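Local atomic coordinates of putative xylanase (Bacteroides fragilis, PDB entry 2P1G), a protein that is of unknown function but belongs to the N-acetylmuramoyl-L-alanine amidase-like family and may act as a hydrolase on glycosyl bonds. Residues L14-T19 and T44-Y49; G24-D29 and D33-C38; Y49-A54 and Q73-R78; G84-L89 and P138-Q143; M192-Y197 and H203-S208. All blocks are in the same frame, centred on the assembly; numbering follows the deposited sequence.

Interaction 1: residues L14-T19 and T44-Y49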
# COMPACT_ATOMS: atom_id res chain seq x y z
N LEU A 14 10.00 -6.16 10.04
CA LEU A 14 9.91 -7.22 11.04
C LEU A 14 9.88 -6.67 12.45
O LEU A 14 9.33 -7.31 13.35
CB LEU A 14 11.02 -8.26 10.85
CG LEU A 14 10.80 -9.26 9.71
CD1 LEU A 14 12.09 -10.02 9.43
CD2 LEU A 14 9.62 -10.23 10.00
N GLY A 15 10.43 -5.48 12.64
CA GLY A 15 10.39 -4.81 13.94
C GLY A 15 8.98 -4.44 14.39
O GLY A 15 8.75 -4.11 15.56
N PHE A 16 8.02 -4.52 13.46
CA PHE A 16 6.64 -4.19 13.77
C PHE A 16 5.81 -5.41 14.14
O PHE A 16 4.62 -5.27 14.43
CB PHE A 16 5.98 -3.52 12.56
CG PHE A 16 6.34 -2.09 12.39
CD1 PHE A 16 5.54 -1.09 12.94
CD2 PHE A 16 7.47 -1.73 11.67
CE1 PHE A 16 5.87 0.25 12.79
CE2 PHE A 16 7.81 -0.36 11.50
CZ PHE A 16 7.00 0.61 12.05
N VAL A 17 6.40 -6.59 14.11
CA VAL A 17 5.60 -7.80 14.35
C VAL A 17 4.89 -7.68 15.72
O VAL A 17 5.51 -7.33 16.72
CB VAL A 17 6.43 -9.10 14.18
CG1 VAL A 17 5.71 -10.34 14.75
CG2 VAL A 17 6.74 -9.33 12.70
N ASP A 18 3.58 -7.95 15.71
CA ASP A 18 2.72 -7.90 16.90
C ASP A 18 2.19 -6.52 17.25
O ASP A 18 1.39 -6.38 18.17
CB ASP A 18 3.40 -8.53 18.13
CG ASP A 18 3.58 -10.02 17.99
OD1 ASP A 18 2.72 -10.68 17.35
OD2 ASP A 18 4.58 -10.53 18.53
N THR A 19 2.61 -5.49 16.51
CA THR A 19 2.02 -4.14 16.66
C THR A 19 0.54 -4.23 16.32
O THR A 19 0.17 -4.80 15.29
CB THR A 19 2.71 -3.11 15.73
OG1 THR A 19 4.09 -3.00 16.08
CG2 THR A 19 2.05 -1.72 15.83
N THR A 44 -1.62 -0.02 5.12
CA THR A 44 -0.87 0.98 4.38
C THR A 44 0.13 1.71 5.27
O THR A 44 1.28 1.84 4.89
CB THR A 44 -1.82 1.95 3.69
OG1 THR A 44 -2.48 1.25 2.63
CG2 THR A 44 -1.04 3.14 3.12
N THR A 45 -0.27 2.15 6.45
CA THR A 45 0.68 2.93 7.26
C THR A 45 1.84 2.03 7.68
O THR A 45 2.97 2.50 7.77
CB THR A 45 0.06 3.66 8.47
OG1 THR A 45 -0.39 2.72 9.44
CG2 THR A 45 -1.10 4.53 8.04
N PHE A 46 1.58 0.73 7.88
CA PHE A 46 2.65 -0.19 8.20
C PHE A 46 3.73 -0.13 7.12
O PHE A 46 4.90 0.11 7.42
CB PHE A 46 2.13 -1.64 8.37
CG PHE A 46 3.22 -2.68 8.34
CD1 PHE A 46 4.37 -2.52 9.14
CD2 PHE A 46 3.14 -3.78 7.50
CE1 PHE A 46 5.40 -3.45 9.13
CE2 PHE A 46 4.18 -4.75 7.47
CZ PHE A 46 5.30 -4.58 8.30
N VAL A 47 3.34 -0.32 5.87
CA VAL A 47 4.30 -0.31 4.78
C VAL A 47 4.98 1.04 4.64
O VAL A 47 6.20 1.10 4.41
CB VAL A 47 3.64 -0.80 3.48
CG1 VAL A 47 4.54 -0.58 2.28
CG2 VAL A 47 3.24 -2.26 3.63
N GLU A 48 4.23 2.13 4.84
CA GLU A 48 4.83 3.47 4.72
C GLU A 48 5.91 3.66 5.76
O GLU A 48 6.97 4.20 5.43
CB GLU A 48 3.79 4.57 4.89
CG GLU A 48 2.74 4.65 3.78
CD GLU A 48 1.73 5.77 4.04
OE1 GLU A 48 1.33 5.99 5.22
OE2 GLU A 48 1.31 6.39 3.06
N TYR A 49 5.64 3.26 7.01
CA TYR A 49 6.66 3.43 8.06
C TYR A 49 7.89 2.60 7.75
O TYR A 49 9.01 3.09 7.83
CB TYR A 49 6.15 3.09 9.48
CG TYR A 49 4.98 3.95 9.93
CD1 TYR A 49 5.00 5.34 9.75
CD2 TYR A 49 3.88 3.38 10.56
CE1 TYR A 49 3.94 6.13 10.15
CE2 TYR A 49 2.78 4.17 10.96
CZ TYR A 49 2.84 5.55 10.75
OH TYR A 49 1.78 6.35 11.13
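Phe-16 and Phe-46 meet as an offset edge-to-face pair that fastens the loop after helix 10-14 to helix 43-54, in a helix-on-antiparallel-sheet core consistent with the papain-like CA clan. The edge of the Phe-46 ring is turned toward the face of Phe-16, the planes lying at 68° and the centroids 5.4 Å apart. Phe-46 CD1 sits over that face, 3.8 Å from Phe-16 CG, while Phe-46 CE1 presses on Phe-16 CB at 3.5 Å. The two side chains run past each other in opposite senses, and Phe-16 CD2 lies in the plane of the Phe-46 ring, at its edge. With CG opposite the backbone N (chi1 165°), Phe-46 reaches from its helix toward the loop, and its ring also packs on Ile-194, Leu-205 and Ala-207 of the sheet. Farther along, Phe-16 CZ abuts Tyr-49 CB at 3.7 Å, these side chains crossing at nearly a right angle. Two turns, type I over Leu-14 to Val-17 and type II over Phe-16 to Thr-19, overlap at Phe-16 and Val-17. The second is secured at Phe-16 O, which Thr-19 N and Thr-19 OG1 approach from the same face of the carbonyl plane, OG1 at 2.9 Å.

Interaction 2: residues G24-D29 and D33-C38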
# COMPACT_ATOMS: atom_id res chain seq x y z
N GLY A 24 -7.95 4.06 10.73
CA GLY A 24 -8.25 5.46 11.01
C GLY A 24 -7.27 6.24 11.86
O GLY A 24 -7.60 7.34 12.32
N THR A 25 -6.05 5.72 12.04
CA THR A 25 -5.04 6.43 12.83
C THR A 25 -4.68 7.78 12.24
O THR A 25 -4.19 8.65 12.95
CB THR A 25 -3.72 5.63 13.02
OG1 THR A 25 -3.16 5.30 11.74
CG2 THR A 25 -3.97 4.32 13.82
N LEU A 26 -4.88 7.95 10.92
CA LEU A 26 -4.51 9.21 10.28
C LEU A 26 -5.66 10.24 10.23
O LEU A 26 -5.48 11.35 9.70
CB LEU A 26 -3.92 8.97 8.87
CG LEU A 26 -2.77 7.97 8.78
CD1 LEU A 26 -2.19 7.94 7.36
CD2 LEU A 26 -1.68 8.29 9.81
N GLU A 27 -6.82 9.87 10.78
CA GLU A 27 -8.01 10.73 10.69
C GLU A 27 -8.36 11.44 12.00
O GLU A 27 -9.43 12.05 12.11
CB GLU A 27 -9.23 9.92 10.23
CG GLU A 27 -8.99 8.87 9.15
CD GLU A 27 -8.26 9.39 7.92
OE1 GLU A 27 -8.29 10.62 7.65
OE2 GLU A 27 -7.63 8.56 7.23
N VAL A 28 -7.47 11.36 12.99
CA VAL A 28 -7.79 11.77 14.36
C VAL A 28 -7.82 13.29 14.59
O VAL A 28 -8.44 13.77 15.56
CB VAL A 28 -6.89 11.07 15.41
CG1 VAL A 28 -7.12 9.56 15.37
CG2 VAL A 28 -5.40 11.44 15.23
N ASP A 29 -7.20 14.05 13.69
CA ASP A 29 -7.11 15.49 13.88
C ASP A 29 -7.99 16.25 12.90
O ASP A 29 -8.38 15.71 11.87
CB ASP A 29 -5.66 15.96 13.82
CG ASP A 29 -4.82 15.39 14.96
OD1 ASP A 29 -5.33 15.32 16.10
OD2 ASP A 29 -3.66 15.00 14.71
N ASP A 33 -2.23 17.10 8.75
CA ASP A 33 -0.80 17.30 8.92
C ASP A 33 -0.16 15.92 9.08
O ASP A 33 -0.87 14.91 9.19
CB ASP A 33 -0.50 18.16 10.16
CG ASP A 33 0.80 18.95 10.03
OD1 ASP A 33 1.67 18.62 9.18
OD2 ASP A 33 0.95 19.92 10.80
N LEU A 34 1.15 15.88 9.13
CA LEU A 34 1.84 14.60 9.23
C LEU A 34 1.62 13.96 10.61
O LEU A 34 1.93 14.56 11.65
CB LEU A 34 3.34 14.77 8.95
CG LEU A 34 4.17 13.49 8.82
CD1 LEU A 34 3.75 12.66 7.58
CD2 LEU A 34 5.62 13.84 8.75
N ILE A 35 1.06 12.75 10.60
CA ILE A 35 0.91 11.96 11.83
C ILE A 35 1.83 10.75 11.81
O ILE A 35 1.78 9.95 10.87
CB ILE A 35 -0.56 11.48 12.01
CG1 ILE A 35 -1.47 12.68 12.28
CG2 ILE A 35 -0.66 10.42 13.15
CD1 ILE A 35 -2.93 12.29 12.47
N ILE A 36 2.66 10.61 12.84
CA ILE A 36 3.52 9.43 13.00
C ILE A 36 2.97 8.62 14.16
O ILE A 36 3.09 9.02 15.32
CB ILE A 36 4.99 9.81 13.24
CG1 ILE A 36 5.50 10.68 12.08
CG2 ILE A 36 5.85 8.55 13.42
CD1 ILE A 36 6.89 11.29 12.33
N ASN A 37 2.36 7.48 13.84
CA ASN A 37 1.82 6.61 14.88
C ASN A 37 2.26 5.19 14.59
O ASN A 37 1.57 4.46 13.90
CB ASN A 37 0.28 6.71 14.94
CG ASN A 37 -0.30 5.91 16.10
OD1 ASN A 37 0.41 5.15 16.76
ND2 ASN A 37 -1.60 6.09 16.35
N CYS A 38 3.44 4.84 15.09
CA CYS A 38 4.03 3.52 14.85
C CYS A 38 3.54 2.46 15.83
O CYS A 38 3.91 1.29 15.72
CB CYS A 38 5.56 3.63 14.87
SG CYS A 38 6.26 4.60 13.51
O HOH W 1 -0.63 4.48 11.69
O HOH W 2 -3.36 8.22 15.49
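Ile-35 carries the apolar half of this contact, lying against Leu-26, Val-28 and Asp-29 where the irregular loop between helix 10-14 and helix 43-54 doubles back on itself. Its CD1 methyl meets Val-28 CG2 at 3.8 Å and also abuts Asp-29 OD2, a van der Waals approach of a carboxylate oxygen to a methyl. Leu-26 passes the isoleucine in the opposite sense, with its CD2 set 4.0 Å from Ile-35 CB. With CG1 opposite the carbonyl carbon (chi1 -67°) and the chain then extended, Ile-35 brings its terminal methyl against the carbonyl oxygens of Thr-25 and Leu-26. That backbone is folded by a type I turn from Gly-24 to Glu-27, closed by a bond from Glu-27 N to Gly-24 O.

The polar half runs through two waters joining Thr-25 to Asn-37. One lies 2.7 Å from Thr-25 OG1 and donates to Asn-37 O at 3.1 Å. The other donates to Thr-25 O at 2.7 Å and accepts from Asn-37 ND2 at 2.9 Å. Beside this second bridge the Asn-37 amide nitrogen lies near Thr-25 CG2, the two side chains crossing at about a right angle. The amide has further partners in its own loop, ND2 bonding to Glu-40 and OD1 to the backbone of Asp-39.

With no direct hydrogen bond between 24-29 and 33-38, the polar link passes through the two waters, and the direct contact is van der Waals packing alone, most of it round one isoleucine.

Interaction 3: residues Y49-A54 and Q73-R78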
# COMPACT_ATOMS: atom_id res chain seq x y z
N TYR A 49 5.64 3.26 7.01
CA TYR A 49 6.66 3.43 8.06
C TYR A 49 7.89 2.60 7.75
O TYR A 49 9.01 3.09 7.83
CB TYR A 49 6.15 3.09 9.48
CG TYR A 49 4.98 3.95 9.93
CD1 TYR A 49 5.00 5.34 9.75
CD2 TYR A 49 3.88 3.38 10.56
CE1 TYR A 49 3.94 6.13 10.15
CE2 TYR A 49 2.78 4.17 10.96
CZ TYR A 49 2.84 5.55 10.75
OH TYR A 49 1.78 6.35 11.13
N ALA A 50 7.67 1.32 7.40
CA ALA A 50 8.76 0.42 7.03
C ALA A 50 9.63 1.01 5.90
O ALA A 50 10.87 1.05 6.01
CB ALA A 50 8.19 -0.93 6.60
N LEU A 51 8.97 1.49 4.85
CA LEU A 51 9.66 2.11 3.72
C LEU A 51 10.41 3.36 4.14
O LEU A 51 11.57 3.55 3.75
CB LEU A 51 8.67 2.44 2.59
CG LEU A 51 9.24 3.02 1.29
CD1 LEU A 51 10.41 2.20 0.76
CD2 LEU A 51 8.12 3.11 0.24
N ALA A 52 9.75 4.22 4.91
CA ALA A 52 10.36 5.48 5.29
C ALA A 52 11.62 5.25 6.13
O ALA A 52 12.59 6.01 6.01
CB ALA A 52 9.36 6.39 6.03
N MET A 53 11.59 4.23 6.98
CA MET A 53 12.76 3.80 7.76
C MET A 53 13.86 3.25 6.85
O MET A 53 15.03 3.65 6.95
CB MET A 53 12.35 2.74 8.80
CG MET A 53 11.40 3.26 9.88
SD MET A 53 10.97 1.99 11.11
CE MET A 53 9.62 2.83 11.90
N ALA A 54 13.48 2.34 5.96
CA ALA A 54 14.44 1.65 5.11
C ALA A 54 15.22 2.59 4.18
O ALA A 54 16.34 2.28 3.80
CB ALA A 54 13.74 0.58 4.31
N GLN A 73 6.77 11.86 4.67
CA GLN A 73 5.97 12.90 4.03
C GLN A 73 5.98 12.72 2.50
O GLN A 73 4.94 12.83 1.84
CB GLN A 73 6.48 14.29 4.42
CG GLN A 73 5.72 15.40 3.73
CD GLN A 73 5.97 16.74 4.35
OE1 GLN A 73 6.31 16.84 5.54
NE2 GLN A 73 5.80 17.78 3.56
N ARG A 74 7.15 12.38 1.96
CA ARG A 74 7.32 12.12 0.53
C ARG A 74 6.53 10.93 -0.01
O ARG A 74 6.11 10.90 -1.18
CB ARG A 74 8.81 11.92 0.22
CG ARG A 74 9.63 13.25 0.30
CD ARG A 74 11.08 12.98 -0.07
NE ARG A 74 11.21 12.46 -1.45
CZ ARG A 74 12.27 11.83 -1.94
NH1 ARG A 74 13.36 11.64 -1.21
NH2 ARG A 74 12.24 11.40 -3.18
N ILE A 75 6.36 9.92 0.83
CA ILE A 75 5.59 8.71 0.45
C ILE A 75 4.07 8.83 0.65
O ILE A 75 3.26 8.27 -0.14
CB ILE A 75 6.11 7.54 1.27
CG1 ILE A 75 7.55 7.21 0.84
CG2 ILE A 75 5.21 6.33 1.16
CD1 ILE A 75 8.34 6.54 1.97
N ARG A 76 3.69 9.54 1.70
CA ARG A 76 2.28 9.59 2.11
C ARG A 76 1.46 10.62 1.36
O ARG A 76 0.27 10.43 1.16
CB ARG A 76 2.18 9.86 3.62
CG ARG A 76 0.75 10.00 4.14
CD ARG A 76 0.73 9.93 5.67
NE ARG A 76 1.05 8.60 6.19
CZ ARG A 76 1.28 8.38 7.49
NH1 ARG A 76 1.21 9.39 8.36
NH2 ARG A 76 1.58 7.16 7.93
N TYR A 77 2.11 11.70 0.94
CA TYR A 77 1.43 12.82 0.29
C TYR A 77 1.85 12.96 -1.15
O TYR A 77 3.01 12.72 -1.47
CB TYR A 77 1.73 14.13 1.06
CG TYR A 77 1.13 14.09 2.43
CD1 TYR A 77 -0.21 14.44 2.63
CD2 TYR A 77 1.86 13.62 3.53
CE1 TYR A 77 -0.78 14.36 3.91
CE2 TYR A 77 1.30 13.55 4.80
CZ TYR A 77 -0.02 13.92 4.96
OH TYR A 77 -0.57 13.86 6.22
N ARG A 78 0.90 13.34 -2.00
CA ARG A 78 1.15 13.59 -3.45
C ARG A 78 2.28 14.60 -3.61
O ARG A 78 2.15 15.76 -3.19
CB ARG A 78 -0.12 14.16 -4.10
CG ARG A 78 -0.08 14.22 -5.62
CD ARG A 78 -1.45 14.58 -6.16
NE ARG A 78 -2.39 13.46 -6.04
CZ ARG A 78 -3.27 13.33 -5.05
NH1 ARG A 78 -3.37 14.29 -4.13
NH2 ARG A 78 -4.08 12.28 -4.99
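Ala-52 of helix 43-54 and Ile-75 of helix 65-76 mark the nearest backbone approach, 7.5 Å between their CA atoms, so the helices touch here through side chains. Ile-75 supplies the apolar part: its CD1 lies 3.7 Å from Leu-51 CG and 4.2 Å from Ala-52 CB, touching both. Leu-51 and Ile-75 both also pack on Trp-95 of helix 92-101, which brings a third helix to the same buried patch.

One helical residue later, Arg-76 supplies the polar part. Its CG stands opposite the backbone N (chi1 177°), and a bend at chi3 (-69°) brings the guanidinium to the end of Tyr-49. NH2 donates a weak but nearly straight bond of 3.3 Å to Tyr-49 OH, which meets the guanidinium at its edge, while ring and guanidinium planes stand 72° apart. The stronger partners of the arginine lie outside the two segments: Glu-48 OE1 is met by both NE and NH2, and NH1 bonds to Ile-35 O. Its aliphatic part is supported too, with CG 3.6 Å above one face of the Tyr-77 ring, near the rim.

The buried guanidinium is thus held mainly by Glu-48 and Ile-35 O, with Tyr-49 OH a weak third partner. Its charge is probably balanced by Glu-48, and beside this charge pair the phenol oxygen accepts from Asn-37 N and weakly from Arg-76.

Interaction 4: residues G84-L89 and P138-Q143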
# COMPACT_ATOMS: atom_id res chain seq x y z
N GLY A 84 -4.30 19.38 2.93
CA GLY A 84 -5.65 18.91 3.21
C GLY A 84 -5.75 17.41 3.01
O GLY A 84 -4.80 16.75 2.57
N TYR A 85 -6.92 16.88 3.34
CA TYR A 85 -7.16 15.44 3.28
C TYR A 85 -6.89 14.85 1.90
O TYR A 85 -6.39 13.74 1.80
CB TYR A 85 -8.61 15.19 3.66
CG TYR A 85 -9.07 13.76 3.55
CD1 TYR A 85 -8.70 12.82 4.51
CD2 TYR A 85 -9.91 13.35 2.50
CE1 TYR A 85 -9.17 11.48 4.44
CE2 TYR A 85 -10.37 12.03 2.42
CZ TYR A 85 -9.99 11.11 3.39
OH TYR A 85 -10.44 9.81 3.31
N THR A 86 -7.25 15.58 0.84
CA THR A 86 -7.14 14.98 -0.49
C THR A 86 -5.72 14.97 -1.03
O THR A 86 -5.49 14.37 -2.07
CB THR A 86 -8.08 15.62 -1.53
OG1 THR A 86 -7.73 16.99 -1.72
CG2 THR A 86 -9.52 15.53 -1.08
N SER A 87 -4.78 15.62 -0.34
CA SER A 87 -3.36 15.53 -0.72
C SER A 87 -2.73 14.22 -0.27
O SER A 87 -1.63 13.85 -0.70
CB SER A 87 -2.57 16.71 -0.16
OG SER A 87 -2.48 16.62 1.26
N ARG A 88 -3.40 13.52 0.64
CA ARG A 88 -2.89 12.24 1.11
C ARG A 88 -3.24 11.19 0.05
O ARG A 88 -4.30 11.25 -0.56
CB ARG A 88 -3.55 11.87 2.43
CG ARG A 88 -2.64 11.17 3.43
CD ARG A 88 -3.23 11.42 4.85
NE ARG A 88 -4.12 10.32 5.08
CZ ARG A 88 -5.25 10.30 5.74
NH1 ARG A 88 -5.80 11.37 6.36
NH2 ARG A 88 -5.83 9.13 5.76
N LEU A 89 -2.35 10.23 -0.16
CA LEU A 89 -2.54 9.29 -1.24
C LEU A 89 -3.38 8.11 -0.75
O LEU A 89 -2.85 7.15 -0.15
CB LEU A 89 -1.18 8.82 -1.77
CG LEU A 89 -0.41 9.92 -2.49
CD1 LEU A 89 1.08 9.66 -2.37
CD2 LEU A 89 -0.85 10.04 -3.95
N PRO A 138 -18.39 18.44 0.14
CA PRO A 138 -18.60 18.27 -1.30
C PRO A 138 -17.36 18.67 -2.11
O PRO A 138 -17.14 18.09 -3.18
CB PRO A 138 -19.76 19.23 -1.64
CG PRO A 138 -20.06 19.99 -0.39
CD PRO A 138 -19.39 19.33 0.77
N GLU A 139 -16.59 19.64 -1.63
CA GLU A 139 -15.37 20.05 -2.33
C GLU A 139 -14.33 18.92 -2.33
O GLU A 139 -13.67 18.68 -3.34
CB GLU A 139 -14.76 21.30 -1.69
CG GLU A 139 -15.56 22.58 -1.98
CD GLU A 139 -16.92 22.61 -1.29
OE1 GLU A 139 -17.07 22.07 -0.16
OE2 GLU A 139 -17.86 23.18 -1.90
N ASN A 140 -14.18 18.24 -1.19
CA ASN A 140 -13.23 17.11 -1.12
C ASN A 140 -13.69 15.96 -2.01
O ASN A 140 -12.88 15.30 -2.68
CB ASN A 140 -13.03 16.64 0.32
CG ASN A 140 -12.08 17.53 1.11
OD1 ASN A 140 -11.36 18.35 0.55
ND2 ASN A 140 -12.08 17.37 2.43
N VAL A 141 -14.99 15.70 -2.02
CA VAL A 141 -15.52 14.65 -2.90
C VAL A 141 -15.23 14.99 -4.38
O VAL A 141 -14.80 14.12 -5.15
CB VAL A 141 -17.03 14.43 -2.68
CG1 VAL A 141 -17.58 13.44 -3.68
CG2 VAL A 141 -17.27 13.94 -1.26
N ALA A 142 -15.45 16.25 -4.74
CA ALA A 142 -15.23 16.69 -6.12
C ALA A 142 -13.76 16.48 -6.48
O ALA A 142 -13.45 16.02 -7.59
CB ALA A 142 -15.58 18.16 -6.29
N GLN A 143 -12.87 16.82 -5.56
CA GLN A 143 -11.44 16.66 -5.79
C GLN A 143 -11.08 15.18 -5.95
O GLN A 143 -10.31 14.82 -6.85
CB GLN A 143 -10.60 17.31 -4.68
CG GLN A 143 -9.08 17.32 -4.94
CD GLN A 143 -8.70 18.02 -6.25
OE1 GLN A 143 -8.84 19.23 -6.37
NE2 GLN A 143 -8.20 17.25 -7.23
O HOH W 3 -8.52 18.16 1.11
O HOH W 4 -9.82 18.82 -1.79
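Thr-86, in a short 3-10 turn, packs against Asn-140 and Gln-143 on the first turns of helix 138-151. The tight part is centred on this threonine. Its CG2 methyl sits 3.7 Å from both Asn-140 O and Asn-140 OD1, while its OG1 lies 3.5 Å from Gln-143 CG. With OG1 between the backbone N and the carbonyl carbon (chi1 63°), the methyl is directed at the asparagine and the hydroxyl faces the glutamine chain. Gln-143 crosses the threonine at about a right angle; with CG anti to the backbone N (chi1 -173°), it is CG that touches, and the chain bends away beyond it. Tyr-85 adds a more distant contact from its CB to Asn-140 ND2.

The loose part is bridged by solvent. Asn-140 OD1 accepts a hydrogen bond from each of two waters: one, at 2.9 Å from that oxygen, also accepts from Thr-86 N, and the other lies 2.8 Å from Thr-86 OG1. No direct hydrogen bond joins the segments. The amide is oriented from its other end, because Asn-140 ND2 bonds to Ser-133 O. The turn has its own closure, in which Gly-84 O takes both Ser-87 N and Ser-87 OG, the latter at 2.7 Å and in the carbonyl plane.

The contact therefore joins helix 138-151 to the connection between helix 65-76 and helix 92-101. That connection is tied back by backbone bonds of Ser-87 with Arg-78 and of Leu-89 with Arg-76, and Leu-89 packs on Asp-94, Trp-95 and Asn-98 of helix 92-101.

Interaction 5: residues M192-Y197 and H203-S208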
# COMPACT_ATOMS: atom_id res chain seq x y z
N MET A 192 -1.90 -4.38 0.97
CA MET A 192 -0.47 -4.42 0.64
C MET A 192 0.26 -5.09 1.81
O MET A 192 -0.24 -5.16 2.94
CB MET A 192 0.13 -3.02 0.48
CG MET A 192 0.08 -2.24 -0.89
SD MET A 192 1.20 -0.74 -0.81
CE MET A 192 0.76 -0.18 0.82
N GLY A 193 1.47 -5.55 1.55
CA GLY A 193 2.33 -6.07 2.62
C GLY A 193 3.74 -6.22 2.08
O GLY A 193 4.04 -5.72 0.98
N ILE A 194 4.59 -6.92 2.83
CA ILE A 194 5.99 -7.07 2.44
C ILE A 194 6.27 -8.57 2.23
O ILE A 194 5.90 -9.41 3.09
CB ILE A 194 6.92 -6.49 3.53
CG1 ILE A 194 6.64 -4.99 3.74
CG2 ILE A 194 8.41 -6.73 3.15
CD1 ILE A 194 7.23 -4.43 5.02
N ALA A 195 6.95 -8.89 1.13
CA ALA A 195 7.30 -10.28 0.81
C ALA A 195 8.32 -10.82 1.80
O ALA A 195 9.28 -10.13 2.17
CB ALA A 195 7.84 -10.38 -0.60
N ILE A 196 8.10 -12.06 2.22
CA ILE A 196 9.04 -12.74 3.10
C ILE A 196 8.95 -14.22 2.80
O ILE A 196 7.85 -14.77 2.77
CB ILE A 196 8.84 -12.42 4.61
CG1 ILE A 196 9.91 -13.15 5.46
CG2 ILE A 196 7.44 -12.78 5.11
CD1 ILE A 196 9.89 -12.77 6.92
N TYR A 197 10.10 -14.83 2.54
CA TYR A 197 10.16 -16.26 2.30
C TYR A 197 10.39 -16.97 3.62
O TYR A 197 11.32 -16.63 4.37
CB TYR A 197 11.27 -16.58 1.29
CG TYR A 197 10.90 -16.28 -0.14
CD1 TYR A 197 10.30 -17.27 -0.94
CD2 TYR A 197 11.10 -15.02 -0.68
CE1 TYR A 197 9.94 -16.99 -2.28
CE2 TYR A 197 10.75 -14.74 -1.99
CZ TYR A 197 10.16 -15.70 -2.77
OH TYR A 197 9.83 -15.40 -4.06
N HIS A 203 5.56 -15.79 1.63
CA HIS A 203 4.54 -15.30 2.57
C HIS A 203 4.46 -13.77 2.55
O HIS A 203 5.25 -13.10 1.89
CB HIS A 203 4.86 -15.79 4.00
CG HIS A 203 4.64 -17.27 4.19
ND1 HIS A 203 3.59 -17.77 4.92
CD2 HIS A 203 5.31 -18.34 3.71
CE1 HIS A 203 3.63 -19.10 4.89
NE2 HIS A 203 4.67 -19.47 4.16
N LEU A 204 3.51 -13.24 3.30
CA LEU A 204 3.30 -11.80 3.40
C LEU A 204 3.40 -11.35 4.83
O LEU A 204 2.71 -11.88 5.72
CB LEU A 204 1.90 -11.44 2.85
CG LEU A 204 1.72 -9.96 2.49
CD1 LEU A 204 2.48 -9.60 1.21
CD2 LEU A 204 0.23 -9.70 2.32
N LEU A 205 4.27 -10.37 5.06
CA LEU A 205 4.35 -9.66 6.31
C LEU A 205 3.41 -8.46 6.16
O LEU A 205 3.60 -7.64 5.27
CB LEU A 205 5.80 -9.22 6.55
CG LEU A 205 6.06 -8.21 7.69
CD1 LEU A 205 5.66 -8.74 9.08
CD2 LEU A 205 7.53 -7.76 7.66
N HIS A 206 2.38 -8.36 7.01
CA HIS A 206 1.34 -7.39 6.77
C HIS A 206 0.57 -7.05 8.03
O HIS A 206 0.60 -7.82 9.00
CB HIS A 206 0.39 -7.90 5.66
CG HIS A 206 -0.48 -9.06 6.06
ND1 HIS A 206 0.03 -10.28 6.45
CD2 HIS A 206 -1.82 -9.19 6.10
CE1 HIS A 206 -0.96 -11.11 6.72
NE2 HIS A 206 -2.10 -10.47 6.51
N ALA A 207 -0.09 -5.89 8.03
CA ALA A 207 -0.97 -5.55 9.13
C ALA A 207 -2.32 -6.15 8.81
O ALA A 207 -2.95 -5.78 7.82
CB ALA A 207 -1.06 -4.04 9.30
N SER A 208 -2.74 -7.09 9.65
CA SER A 208 -3.94 -7.90 9.44
C SER A 208 -5.08 -7.45 10.36
O SER A 208 -4.92 -7.46 11.58
CB SER A 208 -3.60 -9.37 9.75
OG SER A 208 -4.76 -10.20 9.73
O HOH W 5 0.34 -4.35 5.51
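A beta hairpin of strands 189-198 and 201-208 brings Ile-194 opposite Leu-205 and Ile-196 opposite His-203 as hydrogen-bonded antiparallel pairs, in the larger antiparallel sheet. The strand segments run at 145° to each other. Ile-194 N reaches Leu-205 O at 2.7 Å, and the return bond from Leu-205 N to Ile-194 O is equally short. Farther along, Ile-196 N bonds to His-203 O at 3.1 Å and His-203 N to Ile-196 O at 2.8 Å. Between these pairs, Ala-195 and Leu-204 form a non-hydrogen-bonded pair on the opposite sheet face. There Leu-204 leans toward the partner strand, its CD1 resting 3.7 Å from Gly-193 C, where glycine leaves room for it.

On the face bearing Ile-194, Ile-196 and Leu-205, the CG2 of Ile-196 meets Leu-205 CB at 4.2 Å. Helix 43-54 covers part of this face through Phe-46, and Leu-10 of helix 10-14 packs there too. The His-203 ring is anchored by Gly-217 O at ND1. Near Met-192 a water takes over the bridging, donating to Met-192 O at 2.8 Å and accepting from Ala-207 N at 3.0 Å.

Overall arrangement
Helix 43-54 links interactions 1 and 3, which share Tyr-49, and its Phe-46 CZ touches Ile-194 CD1 of interaction 5 at 3.8 Å. Interaction 2 is nested in the chain loop closed by interaction 1. Arg-76 of interaction 3 draws these parts together: its NE lies 2.8 Å from Glu-48 OE1 in 44-49, and its NH1 lies 2.6 Å from Ile-35 O in 33-38. Backbone bonding continues to interaction 4, where Arg-78 N meets Ser-87 O at 2.9 Å, while a Glu-27 to Arg-88 contact, modelled implausibly short, lies between interactions 2 and 4. Interactions 4 and 5 lie on opposite sides of the chain's centre, about 29 Å apart between centres.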